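Local coordinates for protein hemoglobin subunit beta (PDB 1GCV) that carries oxygen from the gills to the peripheral tissues as the heme-bearing beta subunit of a tetrameric hemoglobin, at residues B[86-90]-B[91-95]; B[98-101]-B[102-106]; B[114-117]-B[118-121]. All blocks are in the same frame, centred on the assembly; numbering follows the deposited sequence.

Interaction 1 (B[86-90]-B[91-95]). With HEM (protoporphyrin IX containing Fe), chain F.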
loop_
_atom_site.group_PDB
_atom_site.type_symbol
_atom_site.label_atom_id
_atom_site.label_comp_id
_atom_site.label_asym_id
_atom_site.label_seq_id
_atom_site.Cartn_x
_atom_site.Cartn_y
_atom_site.Cartn_z
ATOM N N LEU B 86 -24.080 -1.213 0.507
ATOM C CA LEU B 86 -23.459 -0.029 1.083
ATOM C C LEU B 86 -22.395 0.653 0.232
ATOM O O LEU B 86 -22.111 1.837 0.420
ATOM C CB LEU B 86 -22.869 -0.397 2.444
ATOM C CG LEU B 86 -23.869 -1.144 3.330
ATOM C CD1 LEU B 86 -23.156 -1.937 4.404
ATOM C CD2 LEU B 86 -24.810 -0.134 3.947
ATOM N N HIS B 87 -21.807 -0.091 -0.696
ATOM C CA HIS B 87 -20.762 0.449 -1.557
ATOM C C HIS B 87 -19.605 1.041 -0.753
ATOM O O HIS B 87 -19.159 2.157 -1.011
ATOM C CB HIS B 87 -21.357 1.496 -2.497
ATOM C CG HIS B 87 -22.328 0.920 -3.476
ATOM N ND1 HIS B 87 -23.679 1.182 -3.425
ATOM C CD2 HIS B 87 -22.152 0.037 -4.487
ATOM C CE1 HIS B 87 -24.296 0.485 -4.363
ATOM N NE2 HIS B 87 -23.391 -0.219 -5.022
ATOM N N VAL B 88 -19.131 0.281 0.230
ATOM C CA VAL B 88 -18.023 0.710 1.063
ATOM C C VAL B 88 -16.736 0.308 0.352
ATOM O O VAL B 88 -16.589 -0.832 -0.088
ATOM C CB VAL B 88 -18.072 0.040 2.468
ATOM C CG1 VAL B 88 -16.835 0.416 3.285
ATOM C CG2 VAL B 88 -19.330 0.473 3.199
ATOM N N ASP B 89 -15.819 1.261 0.218
ATOM C CA ASP B 89 -14.530 1.016 -0.423
ATOM C C ASP B 89 -13.782 0.065 0.515
ATOM O O ASP B 89 -13.454 0.434 1.641
ATOM C CB ASP B 89 -13.787 2.348 -0.575
ATOM C CG ASP B 89 -12.453 2.210 -1.274
ATOM O OD1 ASP B 89 -11.916 3.245 -1.720
ATOM O OD2 ASP B 89 -11.932 1.083 -1.378
ATOM N N PRO B 90 -13.496 -1.171 0.058
ATOM C CA PRO B 90 -12.793 -2.147 0.899
ATOM C C PRO B 90 -11.434 -1.677 1.396
ATOM O O PRO B 90 -10.887 -2.240 2.346
ATOM C CB PRO B 90 -12.685 -3.390 0.010
ATOM C CG PRO B 90 -12.845 -2.886 -1.373
ATOM C CD PRO B 90 -13.776 -1.711 -1.281
ATOM N N GLY B 91 -10.894 -0.642 0.755
ATOM C CA GLY B 91 -9.602 -0.121 1.162
ATOM C C GLY B 91 -9.712 0.614 2.481
ATOM O O GLY B 91 -8.707 0.915 3.123
ATOM N N SER B 92 -10.944 0.898 2.886
ATOM C CA SER B 92 -11.201 1.606 4.129
ATOM C C SER B 92 -11.346 0.669 5.327
ATOM O O SER B 92 -11.297 1.118 6.471
ATOM C CB SER B 92 -12.465 2.455 3.981
ATOM O OG SER B 92 -12.282 3.441 2.979
ATOM N N PHE B 93 -11.515 -0.629 5.069
ATOM C CA PHE B 93 -11.675 -1.609 6.146
ATOM C C PHE B 93 -10.524 -1.595 7.156
ATOM O O PHE B 93 -10.770 -1.604 8.361
ATOM C CB PHE B 93 -11.840 -3.024 5.571
ATOM C CG PHE B 93 -13.186 -3.275 4.938
ATOM C CD1 PHE B 93 -14.356 -2.834 5.548
ATOM C CD2 PHE B 93 -13.284 -3.952 3.733
ATOM C CE1 PHE B 93 -15.603 -3.068 4.962
ATOM C CE2 PHE B 93 -14.527 -4.186 3.144
ATOM C CZ PHE B 93 -15.684 -3.743 3.761
ATOM N N HIS B 94 -9.277 -1.562 6.681
ATOM C CA HIS B 94 -8.133 -1.552 7.592
ATOM C C HIS B 94 -8.003 -0.258 8.405
ATOM O O HIS B 94 -7.379 -0.251 9.464
ATOM C CB HIS B 94 -6.819 -1.868 6.832
ATOM C CG HIS B 94 -6.157 -0.680 6.192
ATOM N ND1 HIS B 94 -5.267 0.134 6.863
ATOM C CD2 HIS B 94 -6.222 -0.198 4.926
ATOM C CE1 HIS B 94 -4.812 1.063 6.040
ATOM N NE2 HIS B 94 -5.375 0.884 4.859
ATOM N N LEU B 95 -8.604 0.829 7.925
ATOM C CA LEU B 95 -8.550 2.096 8.649
ATOM C C LEU B 95 -9.287 1.946 9.978
ATOM O O LEU B 95 -8.900 2.543 10.977
ATOM C CB LEU B 95 -9.173 3.224 7.820
ATOM C CG LEU B 95 -8.498 3.478 6.469
ATOM C CD1 LEU B 95 -9.257 4.550 5.716
ATOM C CD2 LEU B 95 -7.046 3.895 6.684
HETATM C CHA HEM F . -23.113 -2.031 8.352
HETATM C CHB HEM F . -19.773 -5.084 10.128
HETATM C CHC HEM F . -16.279 -2.015 8.686
HETATM C CHD HEM F . -19.617 0.982 6.830
HETATM C C1A HEM F . -22.483 -3.108 8.984
HETATM C C2A HEM F . -23.171 -4.194 9.647
HETATM C C3A HEM F . -22.240 -5.042 10.132
HETATM C C4A HEM F . -20.962 -4.475 9.801
HETATM C CMA HEM F . -22.482 -6.371 10.831
HETATM C CAA HEM F . -24.657 -4.385 9.789
HETATM C CBA HEM F . -25.141 -5.151 8.586
HETATM C CGA HEM F . -26.596 -4.889 8.290
HETATM O O1A HEM F . -27.356 -5.869 8.157
HETATM O O2A HEM F . -26.980 -3.702 8.191
HETATM C C1B HEM F . -18.539 -4.553 9.825
HETATM C C2B HEM F . -17.305 -5.165 10.263
HETATM C C3B HEM F . -16.298 -4.276 9.920
HETATM C C4B HEM F . -16.943 -3.143 9.208
HETATM C CMB HEM F . -17.184 -6.551 10.923
HETATM C CAB HEM F . -14.953 -4.410 10.284
HETATM C CBB HEM F . -13.879 -4.343 9.371
HETATM C C1C HEM F . -16.885 -0.932 8.013
HETATM C C2C HEM F . -16.182 0.281 7.562
HETATM C C3C HEM F . -17.128 1.075 6.971
HETATM C C4C HEM F . -18.405 0.398 7.140
HETATM C CMC HEM F . -14.712 0.653 7.780
HETATM C CAC HEM F . -16.935 2.261 6.244
HETATM C CBC HEM F . -16.125 3.331 6.656
HETATM C C1D HEM F . -20.842 0.395 7.061
HETATM C C2D HEM F . -22.089 1.059 6.773
HETATM C C3D HEM F . -23.069 0.243 7.230
HETATM C C4D HEM F . -22.431 -0.962 7.739
HETATM C CMD HEM F . -22.261 2.384 6.044
HETATM C CAD HEM F . -24.565 0.541 7.251
HETATM C CBD HEM F . -24.887 1.690 8.190
HETATM C CGD HEM F . -26.218 1.519 8.889
HETATM O O1D HEM F . -26.396 2.128 9.968
HETATM O O2D HEM F . -27.081 0.779 8.361
HETATM N NA HEM F . -21.104 -3.293 9.054
HETATM N NB HEM F . -18.323 -3.340 9.138
HETATM N NC HEM F . -18.261 -0.853 7.741
HETATM N ND HEM F . -21.044 -0.858 7.630
HETATM FE FE HEM F . -19.675 -2.219 8.160
HETATM O O HOH W 1 -8.747 -2.511 4.205
#

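Interaction 2 (B[98-101]-B[102-106])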
loop_
_atom_site.group_PDB
_atom_site.type_symbol
_atom_site.label_atom_id
_atom_site.label_comp_id
_atom_site.label_asym_id
_atom_site.label_seq_id
_atom_site.Cartn_x
_atom_site.Cartn_y
_atom_site.Cartn_z
ATOM N N ASP B 98 -7.234 -0.752 12.138
ATOM C CA ASP B 98 -5.990 -0.127 12.584
ATOM C C ASP B 98 -6.293 0.772 13.782
ATOM O O ASP B 98 -5.487 0.887 14.701
ATOM C CB ASP B 98 -5.380 0.742 11.481
ATOM C CG ASP B 98 -4.533 -0.048 10.511
ATOM O OD1 ASP B 98 -4.311 -1.250 10.763
ATOM O OD2 ASP B 98 -4.098 0.538 9.495
ATOM N N CYS B 99 -7.451 1.425 13.761
ATOM C CA CYS B 99 -7.826 2.306 14.859
ATOM C C CYS B 99 -8.193 1.504 16.097
ATOM O O CYS B 99 -7.982 1.967 17.218
ATOM C CB CYS B 99 -8.981 3.214 14.451
ATOM S SG CYS B 99 -8.417 4.643 13.518
ATOM N N ILE B 100 -8.741 0.307 15.887
ATOM C CA ILE B 100 -9.095 -0.579 16.998
ATOM C C ILE B 100 -7.798 -1.034 17.678
ATOM O O ILE B 100 -7.738 -1.162 18.900
ATOM C CB ILE B 100 -9.883 -1.829 16.514
ATOM C CG1 ILE B 100 -11.283 -1.415 16.044
ATOM C CG2 ILE B 100 -9.990 -2.852 17.650
ATOM C CD1 ILE B 100 -12.082 -2.534 15.410
ATOM N N ILE B 101 -6.752 -1.266 16.888
ATOM C CA ILE B 101 -5.480 -1.673 17.461
ATOM C C ILE B 101 -4.899 -0.523 18.293
ATOM O O ILE B 101 -4.305 -0.756 19.350
ATOM C CB ILE B 101 -4.488 -2.122 16.358
ATOM C CG1 ILE B 101 -4.710 -3.607 16.056
ATOM C CG2 ILE B 101 -3.041 -1.905 16.803
ATOM C CD1 ILE B 101 -4.241 -4.037 14.695
ATOM N N VAL B 102 -5.081 0.716 17.837
ATOM C CA VAL B 102 -4.570 1.864 18.584
ATOM C C VAL B 102 -5.310 1.984 19.920
ATOM O O VAL B 102 -4.707 2.302 20.949
ATOM C CB VAL B 102 -4.743 3.178 17.794
ATOM C CG1 VAL B 102 -4.572 4.371 18.717
ATOM C CG2 VAL B 102 -3.726 3.238 16.666
ATOM N N GLU B 103 -6.620 1.737 19.897
ATOM C CA GLU B 103 -7.438 1.797 21.113
ATOM C C GLU B 103 -7.082 0.643 22.052
ATOM O O GLU B 103 -7.084 0.816 23.266
ATOM C CB GLU B 103 -8.938 1.735 20.782
ATOM C CG GLU B 103 -9.509 2.981 20.107
ATOM C CD GLU B 103 -9.321 4.232 20.927
ATOM O OE1 GLU B 103 -9.306 5.329 20.338
ATOM O OE2 GLU B 103 -9.189 4.118 22.161
ATOM N N LEU B 104 -6.791 -0.536 21.503
ATOM C CA LEU B 104 -6.411 -1.668 22.347
ATOM C C LEU B 104 -5.066 -1.357 23.002
ATOM O O LEU B 104 -4.846 -1.685 24.171
ATOM C CB LEU B 104 -6.292 -2.951 21.524
ATOM C CG LEU B 104 -7.581 -3.739 21.288
ATOM C CD1 LEU B 104 -7.260 -4.952 20.449
ATOM C CD2 LEU B 104 -8.206 -4.166 22.617
ATOM N N ALA B 105 -4.174 -0.720 22.240
ATOM C CA ALA B 105 -2.848 -0.341 22.722
ATOM C C ALA B 105 -2.970 0.705 23.821
ATOM O O ALA B 105 -2.292 0.639 24.846
ATOM C CB ALA B 105 -2.008 0.213 21.573
ATOM N N TYR B 106 -3.844 1.675 23.590
ATOM C CA TYR B 106 -4.073 2.736 24.549
ATOM C C TYR B 106 -4.716 2.212 25.831
ATOM O O TYR B 106 -4.488 2.742 26.919
ATOM C CB TYR B 106 -4.973 3.798 23.936
ATOM C CG TYR B 106 -5.102 5.011 24.809
ATOM C CD1 TYR B 106 -3.998 5.820 25.070
ATOM C CD2 TYR B 106 -6.322 5.349 25.380
ATOM C CE1 TYR B 106 -4.107 6.935 25.872
ATOM C CE2 TYR B 106 -6.444 6.462 26.187
ATOM C CZ TYR B 106 -5.333 7.252 26.428
ATOM O OH TYR B 106 -5.455 8.370 27.221
#

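Interaction 3 (B[114-117]-B[118-121])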
loop_
_atom_site.group_PDB
_atom_site.type_symbol
_atom_site.label_atom_id
_atom_site.label_comp_id
_atom_site.label_asym_id
_atom_site.label_seq_id
_atom_site.Cartn_x
_atom_site.Cartn_y
_atom_site.Cartn_z
ATOM N N PRO B 114 4.593 -6.134 21.400
ATOM C CA PRO B 114 4.720 -6.356 19.954
ATOM C C PRO B 114 4.139 -7.713 19.554
ATOM O O PRO B 114 3.524 -7.849 18.495
ATOM C CB PRO B 114 6.229 -6.272 19.711
ATOM C CG PRO B 114 6.710 -5.347 20.781
ATOM C CD PRO B 114 5.865 -5.687 21.995
ATOM N N HIS B 115 4.333 -8.712 20.414
ATOM C CA HIS B 115 3.820 -10.054 20.161
ATOM C C HIS B 115 2.289 -10.055 20.184
ATOM O O HIS B 115 1.647 -10.632 19.299
ATOM C CB HIS B 115 4.361 -11.041 21.201
ATOM C CG HIS B 115 3.814 -12.426 21.055
ATOM N ND1 HIS B 115 2.920 -12.971 21.951
ATOM C CD2 HIS B 115 4.000 -13.360 20.092
ATOM C CE1 HIS B 115 2.576 -14.180 21.545
ATOM N NE2 HIS B 115 3.218 -14.440 20.420
ATOM N N ILE B 116 1.707 -9.411 21.194
ATOM C CA ILE B 116 0.252 -9.329 21.301
ATOM C C ILE B 116 -0.325 -8.540 20.116
ATOM O O ILE B 116 -1.373 -8.900 19.579
ATOM C CB ILE B 116 -0.184 -8.652 22.618
ATOM C CG1 ILE B 116 0.276 -9.488 23.815
ATOM C CG2 ILE B 116 -1.696 -8.501 22.646
ATOM C CD1 ILE B 116 -0.320 -10.882 23.854
ATOM N N GLN B 117 0.358 -7.465 19.714
ATOM C CA GLN B 117 -0.094 -6.659 18.580
ATOM C C GLN B 117 -0.092 -7.537 17.335
ATOM O O GLN B 117 -0.984 -7.435 16.494
ATOM C CB GLN B 117 0.826 -5.455 18.349
ATOM C CG GLN B 117 0.530 -4.704 17.040
ATOM C CD GLN B 117 1.452 -3.519 16.788
ATOM O OE1 GLN B 117 2.356 -3.238 17.570
ATOM N NE2 GLN B 117 1.218 -2.817 15.682
ATOM N N GLY B 118 0.921 -8.394 17.226
ATOM C CA GLY B 118 1.022 -9.299 16.094
ATOM C C GLY B 118 -0.175 -10.231 15.978
ATOM O O GLY B 118 -0.617 -10.531 14.874
ATOM N N ILE B 119 -0.707 -10.689 17.112
ATOM C CA ILE B 119 -1.859 -11.582 17.107
ATOM C C ILE B 119 -3.103 -10.852 16.591
ATOM O O ILE B 119 -3.862 -11.386 15.784
ATOM C CB ILE B 119 -2.143 -12.129 18.524
ATOM C CG1 ILE B 119 -0.959 -12.974 19.000
ATOM C CG2 ILE B 119 -3.418 -12.968 18.520
ATOM C CD1 ILE B 119 -1.060 -13.416 20.448
ATOM N N TRP B 120 -3.304 -9.626 17.063
ATOM C CA TRP B 120 -4.442 -8.820 16.644
ATOM C C TRP B 120 -4.326 -8.402 15.186
ATOM O O TRP B 120 -5.313 -8.371 14.455
ATOM C CB TRP B 120 -4.548 -7.595 17.542
ATOM C CG TRP B 120 -5.128 -7.963 18.851
ATOM C CD1 TRP B 120 -4.453 -8.214 20.013
ATOM C CD2 TRP B 120 -6.508 -8.201 19.127
ATOM N NE1 TRP B 120 -5.332 -8.597 20.996
ATOM C CE2 TRP B 120 -6.601 -8.598 20.479
ATOM C CE3 TRP B 120 -7.679 -8.120 18.361
ATOM C CZ2 TRP B 120 -7.822 -8.911 21.084
ATOM C CZ3 TRP B 120 -8.893 -8.431 18.962
ATOM C CH2 TRP B 120 -8.953 -8.823 20.312
ATOM N N ASP B 121 -3.111 -8.079 14.763
ATOM C CA ASP B 121 -2.869 -7.687 13.380
ATOM C C ASP B 121 -3.275 -8.852 12.487
ATOM O O ASP B 121 -3.926 -8.677 11.461
ATOM C CB ASP B 121 -1.382 -7.380 13.186
ATOM C CG ASP B 121 -1.067 -6.874 11.796
ATOM O OD1 ASP B 121 -0.573 -7.664 10.973
ATOM O OD2 ASP B 121 -1.309 -5.682 11.527
HETATM O O HOH W 2 -0.630 -3.655 13.556
#

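Interaction 1 (B[86-90]-B[91-95])
At the FG corner of the globin fold, where helix 76-86 gives way to helix 93-108 on the proximal side of the heme, Val-88 and Pro-90 meet the ring of Phe-93. Pro-90 packs its CB 3.7 Å from CE2 of Phe-93, while CG1 of Val-88 approaches CE1 of that ring obliquely at 4.1 Å. The ring, carried by a CG lying beside the backbone N (chi1 -74°), brings CD1 to 3.8 Å from the heme meso carbon CHC, which lies at its edge. Val-88 also reaches the porphyrin, its CG1 resting 3.5 Å from the vinyl carbon CAC.

The end of the corner combines an Asx turn with a type I beta turn over residues 89-92. Asp-89 OD2 accepts the N-H of Gly-91 from above the carboxylate plane at 2.9 Å, and Asp-89 O takes the N-H of Ser-92 at 2.8 Å in a nearly straight bond (162°). The other carboxylate oxygen of Asp-89, OD1, bonds Tyr-42 and Asn-97 of a neighbouring subunit; an aspartate near the start of the G helix likewise joins a tyrosine across the subunit interface in human deoxyhemoglobin. Ser-92 OG bonds Asp-94 of a neighbouring subunit. Pro-90 O continues the winding by accepting Phe-93 N, and a water bridges this same oxygen to His-94 N.

Interaction 2 (B[98-101]-B[102-106])
Ile-101 and Val-102, which bury the most surface here, engage the preceding and following turns of the G helix chiefly through backbone atoms, with Ile-100 adding the side-chain contact. The carbonyl of Ile-101 accepts the N-H of Ala-105 at 2.9 Å, and the methyl CB of Ala-105 lies 3.3 Å from the same oxygen, so this carbonyl is approached by a donor and a carbon of one residue. At Val-102 the N-H reaches back to Asp-98 O over a longer 3.2 Å. Because chi1 of 164° sets CG2 beside the backbone N, that methyl follows the N-H toward the same carbonyl and stops 3.5 Å from Asp-98 O. Ile-100 O receives Leu-104 N at 2.8 Å, the shortest of the four i to i+4 bonds across this junction, and CB of Leu-104 settles 3.5 Å from it. Farther out, Ile-100 CG2 and Leu-104 CD1 meet loosely at 4.4 Å.

These side chains fan out to different neighbours. Ile-100 rests on Ala-27 of helix 20-34 and on Phe-124 of helix 114-132, whereas Ile-101 packs on Val-107 and Val-102 on His-121, both of a neighbouring subunit, placing this part of the helix between the heme-side core and the subunit interface.

Interaction 3 (B[114-117]-B[118-121])
Ile-119 lies with CG1 beside its backbone N and its chain extended to CD1 (chi2 173°), while the imidazole of His-115 swings forward with CG anti to the backbone N (chi1 177°). The two side chains therefore cross obliquely on the face of the H helix turned toward helix 5-17, and CE1 of His-115 comes 3.9 Å from CD1 of Ile-119. That same methyl also lies 4.3 Å from CD1 of Ile-116, so it is bordered by two residues of the preceding turn. With an alanine in place of Ile-119, the His-115 ring would probably lose the methyl beside CE1, and a gap would open toward Ile-11 of helix 5-17.

One step round the helix, Ile-116 and Trp-120 lie side by side and point the same way. CG2 of Ile-116 meets CD1 of the indole in its plane, at the edge, at 3.8 Å. The carbonyl O of Ile-116 approaches this edge too, 3.2 Å from CD1 of Trp-120, while accepting Trp-120 N in an almost straight bond (163°) and Ile-119 N in a weak one. The indole N-H is used elsewhere, by Glu-10 of helix 5-17, which ties the H helix to the A helix.

On the side facing another subunit, a water bridges NE2 of Gln-117 (2.9 Å) and OD2 of Asp-121 (2.9 Å), linking side chains one turn apart. OE1 of Gln-117 accepts from Arg-31 of a neighbouring subunit. A flip of the amide would probably set its N-H groups against the Arg-31 donor and make the water reorient, so this amide orientation is the likelier one.

Followed from the N terminus, the three contacts come in series; none nests within or crosses another, and each joins adjoining residues, so no long loop is closed. Interaction 1 turns the chain at the FG corner and leads into helix 93-108. Interaction 2 lies farther along that helix; a hydrogen bond, His-94 ND1 with Asp-98 OD2, spans the step. After the bend that follows, interaction 3 forms the first turns of helix 114-132. There the chain comes back on itself: Leu-104 CD1 packs 3.6 Å from Trp-120 CD2, and Ile-101 lies against Trp-120 and Asp-121. Interactions 2 and 3 thus join the G and H helices, whereas interaction 1 stays at the heme, about 22 Å from interaction 3 between centres.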